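Local coordinates for protein amidase, hydantoinase/carbamoylase family (Burkholderia ambifaria, PDB 5TP4) that probably hydrolyses the carbamoyl group from N-carbamoyl-L-amino acids, as a zinc-dependent amidase of the M20 peptidase family, at residues B[194-198]-B[366-371]; B[216-220]-B[360-364]. Residues are numbered along the deposited sequence.

Contact 1: B[194-198]-B[366-371]; sequences YFEAH and HDAILL. With ZN (zinc ion), chain P.
A zinc-bound histidine meets a second histidine edge to face: the edge of His366 points at the face of His198, ring centroids 4.2 Å apart and planes at 53°. This contact sits beside the two-zinc centre of the M20 catalytic domain, where strand 194-198 runs nearly antiparallel to helix 367-371 (163°, axes 9.0 Å apart). Tyr194, Glu196 and His198, alternate residues of the extended strand and all chi1 t, turn their CA-to-CB bonds toward segment 366-371; Phe195 points away and its side chain packs on helix 398-416. Register pairs Tyr194 with Leu371 (CA-CA 7.1 Å) and Glu196 with Ala368 (6.4 Å). Leu371 CG sits 3.8 Å from the Tyr194 ring centroid, a CH-pi contact over the face. The Glu196 carboxylate gathers the polar groups between the segments: OE2 accepts from Tyr194 OH (2.7 Å) and, weakly, from Ala368 N (3.1 Å), while OE1 accepts from water 1 (2.6 Å), which also bonds Asp367 N and OD2. Asp367 OD1 bonds Ser149. The zinc is held by His92, His198 NE2 (2.4 Å), water 3 (2.3 Å) and water 2 (2.4 Å); through water 2, His366 lies beside the metal, its ND1 2.7 Å from that oxygen.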
loop_
_atom_site.group_PDB
_atom_site.type_symbol
_atom_site.label_atom_id
_atom_site.label_comp_id
_atom_site.label_asym_id
_atom_site.label_seq_id
_atom_site.Cartn_x
_atom_site.Cartn_y
_atom_site.Cartn_z
ATOM N N TYR B 194 42.641 -4.137 0.993
ATOM C CA TYR B 194 41.754 -3.001 0.785
ATOM C C TYR B 194 41.111 -2.676 2.117
ATOM O O TYR B 194 40.517 -3.553 2.753
ATOM C CB TYR B 194 40.674 -3.306 -0.257
ATOM C CG TYR B 194 39.659 -2.206 -0.409
ATOM C CD1 TYR B 194 39.929 -1.116 -1.230
ATOM C CD2 TYR B 194 38.426 -2.253 0.244
ATOM C CE1 TYR B 194 39.009 -0.106 -1.383
ATOM C CE2 TYR B 194 37.508 -1.214 0.112
ATOM C CZ TYR B 194 37.820 -0.157 -0.713
ATOM O OH TYR B 194 36.916 0.878 -0.892
ATOM N N PHE B 195 41.217 -1.416 2.530
ATOM C CA PHE B 195 40.571 -0.950 3.754
ATOM C C PHE B 195 39.608 0.190 3.438
ATOM O O PHE B 195 39.907 1.067 2.621
ATOM C CB PHE B 195 41.615 -0.460 4.757
ATOM C CG PHE B 195 42.492 -1.540 5.337
ATOM C CD1 PHE B 195 43.680 -1.890 4.717
ATOM C CD2 PHE B 195 42.137 -2.168 6.525
ATOM C CE1 PHE B 195 44.498 -2.864 5.253
ATOM C CE2 PHE B 195 42.931 -3.143 7.079
ATOM C CZ PHE B 195 44.121 -3.503 6.451
ATOM N N GLU B 196 38.451 0.212 4.107
ATOM C CA GLU B 196 37.490 1.288 3.882
ATOM C C GLU B 196 36.936 1.727 5.220
ATOM O O GLU B 196 36.399 0.894 5.956
ATOM C CB GLU B 196 36.349 0.828 2.964
ATOM C CG GLU B 196 35.268 1.861 2.793
ATOM C CD GLU B 196 34.466 1.711 1.505
ATOM O OE1 GLU B 196 33.525 2.513 1.291
ATOM O OE2 GLU B 196 34.778 0.802 0.700
ATOM N N ALA B 197 37.066 3.019 5.532
ATOM C CA ALA B 197 36.391 3.575 6.696
ATOM C C ALA B 197 35.051 4.159 6.273
ATOM O O ALA B 197 34.930 4.768 5.204
ATOM C CB ALA B 197 37.278 4.632 7.361
ATOM N N HIS B 198 34.028 3.988 7.121
ATOM C CA HIS B 198 32.695 4.460 6.759
ATOM C C HIS B 198 31.879 4.695 8.021
ATOM O O HIS B 198 32.088 4.036 9.042
ATOM C CB HIS B 198 31.990 3.415 5.867
ATOM C CG HIS B 198 30.940 3.986 4.967
ATOM N ND1 HIS B 198 29.679 4.333 5.417
ATOM C CD2 HIS B 198 30.960 4.277 3.643
ATOM C CE1 HIS B 198 28.979 4.832 4.413
ATOM N NE2 HIS B 198 29.725 4.791 3.324
ATOM N N HIS B 366 28.739 -1.451 0.151
ATOM C CA HIS B 366 29.885 -0.562 0.051
ATOM C C HIS B 366 30.777 -1.121 -1.029
ATOM O O HIS B 366 30.702 -2.308 -1.355
ATOM C CB HIS B 366 30.696 -0.487 1.343
ATOM C CG HIS B 366 29.887 -0.029 2.505
ATOM N ND1 HIS B 366 29.420 1.266 2.612
ATOM C CD2 HIS B 366 29.388 -0.708 3.562
ATOM C CE1 HIS B 366 28.694 1.373 3.713
ATOM N NE2 HIS B 366 28.653 0.191 4.303
ATOM N N ASP B 367 31.655 -0.269 -1.548
ATOM C CA ASP B 367 32.669 -0.787 -2.465
ATOM C C ASP B 367 33.473 -1.918 -1.837
ATOM O O ASP B 367 33.892 -2.839 -2.552
ATOM C CB ASP B 367 33.584 0.350 -2.883
ATOM C CG ASP B 367 32.866 1.381 -3.752
ATOM O OD1 ASP B 367 32.368 1.017 -4.858
ATOM O OD2 ASP B 367 32.784 2.575 -3.330
ATOM N N ALA B 368 33.708 -1.864 -0.518
ATOM C CA ALA B 368 34.404 -2.957 0.165
ATOM C C ALA B 368 33.765 -4.318 -0.085
ATOM O O ALA B 368 34.475 -5.328 -0.113
ATOM C CB ALA B 368 34.458 -2.705 1.671
ATOM N N ILE B 369 32.436 -4.373 -0.245
ATOM C CA ILE B 369 31.762 -5.652 -0.507
ATOM C C ILE B 369 32.297 -6.295 -1.784
ATOM O O ILE B 369 32.583 -7.514 -1.841
ATOM C CB ILE B 369 30.240 -5.439 -0.596
ATOM C CG1 ILE B 369 29.696 -4.974 0.744
ATOM C CG2 ILE B 369 29.572 -6.756 -1.057
ATOM C CD1 ILE B 369 29.909 -5.962 1.877
ATOM N N LEU B 370 32.407 -5.490 -2.847
ATOM C CA LEU B 370 32.929 -5.989 -4.115
ATOM C C LEU B 370 34.402 -6.349 -3.992
ATOM O O LEU B 370 34.837 -7.380 -4.518
ATOM C CB LEU B 370 32.743 -4.942 -5.216
ATOM C CG LEU B 370 31.370 -4.760 -5.880
ATOM C CD1 LEU B 370 31.042 -5.907 -6.804
ATOM C CD2 LEU B 370 30.222 -4.525 -4.842
ATOM N N LEU B 371 35.184 -5.506 -3.316
ATOM C CA LEU B 371 36.620 -5.776 -3.199
ATOM C C LEU B 371 36.880 -7.061 -2.426
ATOM O O LEU B 371 37.795 -7.823 -2.765
ATOM C CB LEU B 371 37.347 -4.615 -2.519
ATOM C CG LEU B 371 37.875 -3.506 -3.445
ATOM C CD1 LEU B 371 39.064 -3.953 -4.325
ATOM C CD2 LEU B 371 36.783 -2.928 -4.367
HETATM ZN ZN ZN P . 28.675 5.137 1.195
HETATM O O HOH W 1 31.990 2.518 -0.781
HETATM O O HOH W 2 29.764 3.041 0.581
HETATM O O HOH W 3 26.680 4.259 0.574
#

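Contact 2: B[216-220]-B[360-364]; sequences TGGQA and IVSGA. With EDO (1,2-ethanediol), chain T.
Two backbone hydrogen bonds join these strands: Thr216 N to Ile360 O at 2.9 Å (153° at the hydrogen) and Ser362 N to Gly217 O at 2.8 Å (161°). They straddle Val361 but come from successive residues, Thr216 (phi/psi -95/-20) and Gly217 (153/-172, where a CB would jam against the preceding carbonyl), an irregularity like a beta bulge in a parallel pair. Strand 212-229 leads here from the catalytic domain's sheet into the smaller domain of the M20 fold; segments 216-218 and 360-362 run 30° apart in direction, axes 4.8 Å apart. Nearest CA pairs are Thr216 with Val361 (5.3 Å) and Gly218 with Ser362 (4.9 Å). Water 4 bridges Gln219 N (2.9 Å), Gln219 OE1 (2.9 Å) and Ser362 O (2.6 Å). Gln219, chi1 m and chi2 t, also bonds Arg296 through OE1 and Gly236 of the second subunit through NE2. Ser362 OG donates to Ala364 O (2.9 Å) within its own segment. Ethanediol, probably from the crystallisation liquor, places O1 2.8 Å from Gln219 O. Val361 CG2 closely approaches Gly217 O (3.2 Å) and packs on Gln219 CG (4.0 Å). The link is thus mainly backbone, with water 4 taking over between Gln219 and Ser362 past the two direct bonds.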
loop_
_atom_site.group_PDB
_atom_site.type_symbol
_atom_site.label_atom_id
_atom_site.label_comp_id
_atom_site.label_asym_id
_atom_site.label_seq_id
_atom_site.Cartn_x
_atom_site.Cartn_y
_atom_site.Cartn_z
ATOM N N THR B 216 32.715 -7.154 10.104
ATOM C CA THR B 216 33.053 -8.542 9.824
ATOM C C THR B 216 32.762 -8.967 8.389
ATOM O O THR B 216 33.348 -9.956 7.924
ATOM C CB THR B 216 32.327 -9.472 10.813
ATOM O OG1 THR B 216 30.917 -9.323 10.692
ATOM C CG2 THR B 216 32.697 -9.098 12.220
ATOM N N GLY B 217 31.915 -8.246 7.682
ATOM C CA GLY B 217 31.477 -8.655 6.363
ATOM C C GLY B 217 30.104 -8.081 6.089
ATOM O O GLY B 217 29.592 -7.267 6.850
ATOM N N GLY B 218 29.524 -8.533 4.982
ATOM C CA GLY B 218 28.178 -8.147 4.601
ATOM C C GLY B 218 27.244 -9.336 4.732
ATOM O O GLY B 218 27.695 -10.485 4.819
ATOM N N GLN B 219 25.943 -9.054 4.768
ATOM C CA GLN B 219 24.901 -10.040 5.014
ATOM C C GLN B 219 24.573 -10.841 3.763
ATOM O O GLN B 219 24.764 -10.383 2.638
ATOM C CB GLN B 219 23.618 -9.334 5.453
ATOM C CG GLN B 219 23.732 -8.663 6.795
ATOM C CD GLN B 219 22.786 -7.502 6.916
ATOM O OE1 GLN B 219 22.583 -6.745 5.965
ATOM N NE2 GLN B 219 22.206 -7.348 8.104
ATOM N N ALA B 220 23.983 -12.025 3.979
ATOM C CA ALA B 220 23.179 -12.668 2.938
ATOM C C ALA B 220 21.796 -12.020 2.916
ATOM O O ALA B 220 21.213 -11.746 3.971
ATOM C CB ALA B 220 23.046 -14.167 3.191
ATOM N N ILE B 360 30.747 -6.015 14.183
ATOM C CA ILE B 360 29.460 -5.598 13.632
ATOM C C ILE B 360 29.424 -5.973 12.156
ATOM O O ILE B 360 30.447 -5.964 11.478
ATOM C CB ILE B 360 29.291 -4.070 13.842
ATOM C CG1 ILE B 360 27.933 -3.569 13.345
ATOM C CG2 ILE B 360 30.411 -3.301 13.108
ATOM C CD1 ILE B 360 27.570 -2.184 13.959
ATOM N N VAL B 361 28.253 -6.339 11.660
ATOM C CA VAL B 361 28.133 -6.652 10.236
ATOM C C VAL B 361 27.795 -5.366 9.485
ATOM O O VAL B 361 27.150 -4.466 10.031
ATOM C CB VAL B 361 27.074 -7.762 10.019
ATOM C CG1 VAL B 361 25.654 -7.230 10.239
ATOM C CG2 VAL B 361 27.238 -8.412 8.654
ATOM N N SER B 362 28.252 -5.247 8.233
ATOM C CA SER B 362 27.817 -4.128 7.404
ATOM C C SER B 362 26.409 -4.397 6.895
ATOM O O SER B 362 26.180 -5.357 6.148
ATOM C CB SER B 362 28.785 -3.894 6.246
ATOM O OG SER B 362 28.281 -2.820 5.452
ATOM N N GLY B 363 25.447 -3.559 7.318
ATOM C CA GLY B 363 24.089 -3.788 6.880
ATOM C C GLY B 363 23.746 -3.226 5.527
ATOM O O GLY B 363 22.639 -3.463 5.045
ATOM N N ALA B 364 24.641 -2.472 4.900
ATOM C CA ALA B 364 24.362 -1.931 3.573
ATOM C C ALA B 364 25.576 -2.133 2.671
ATOM O O ALA B 364 26.663 -2.489 3.125
ATOM C CB ALA B 364 23.981 -0.442 3.639
HETATM C C1 EDO T . 26.561 -8.211 0.978
HETATM O O1 EDO T . 27.127 -9.337 1.672
HETATM C C2 EDO T . 25.406 -8.681 0.098
HETATM O O2 EDO T . 25.886 -9.576 -0.919
HETATM O O HOH W 4 24.833 -6.388 4.226
#

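In the fold
Contact 1 is wholly buried and lies at the zinc centre; contact 2 is partly buried, farther from the metal, and reaches the second subunit through Gln219. Their centres are 11 Å apart, and both reach the same mixed sheet: strand 357-362 of contact 2 is followed directly by helix 367-372 of contact 1, and the sequence span closed by contact 2 is nested inside that closed by contact 1. They touch where Ile369 CD1 packs on Gly218 CA at 3.9 Å. Chemistry follows place. A strand and a helix meet through aromatic, carboxylate and metal-linked side chains in contact 1, whereas contact 2 joins two strands chiefly by main-chain hydrogen bonds.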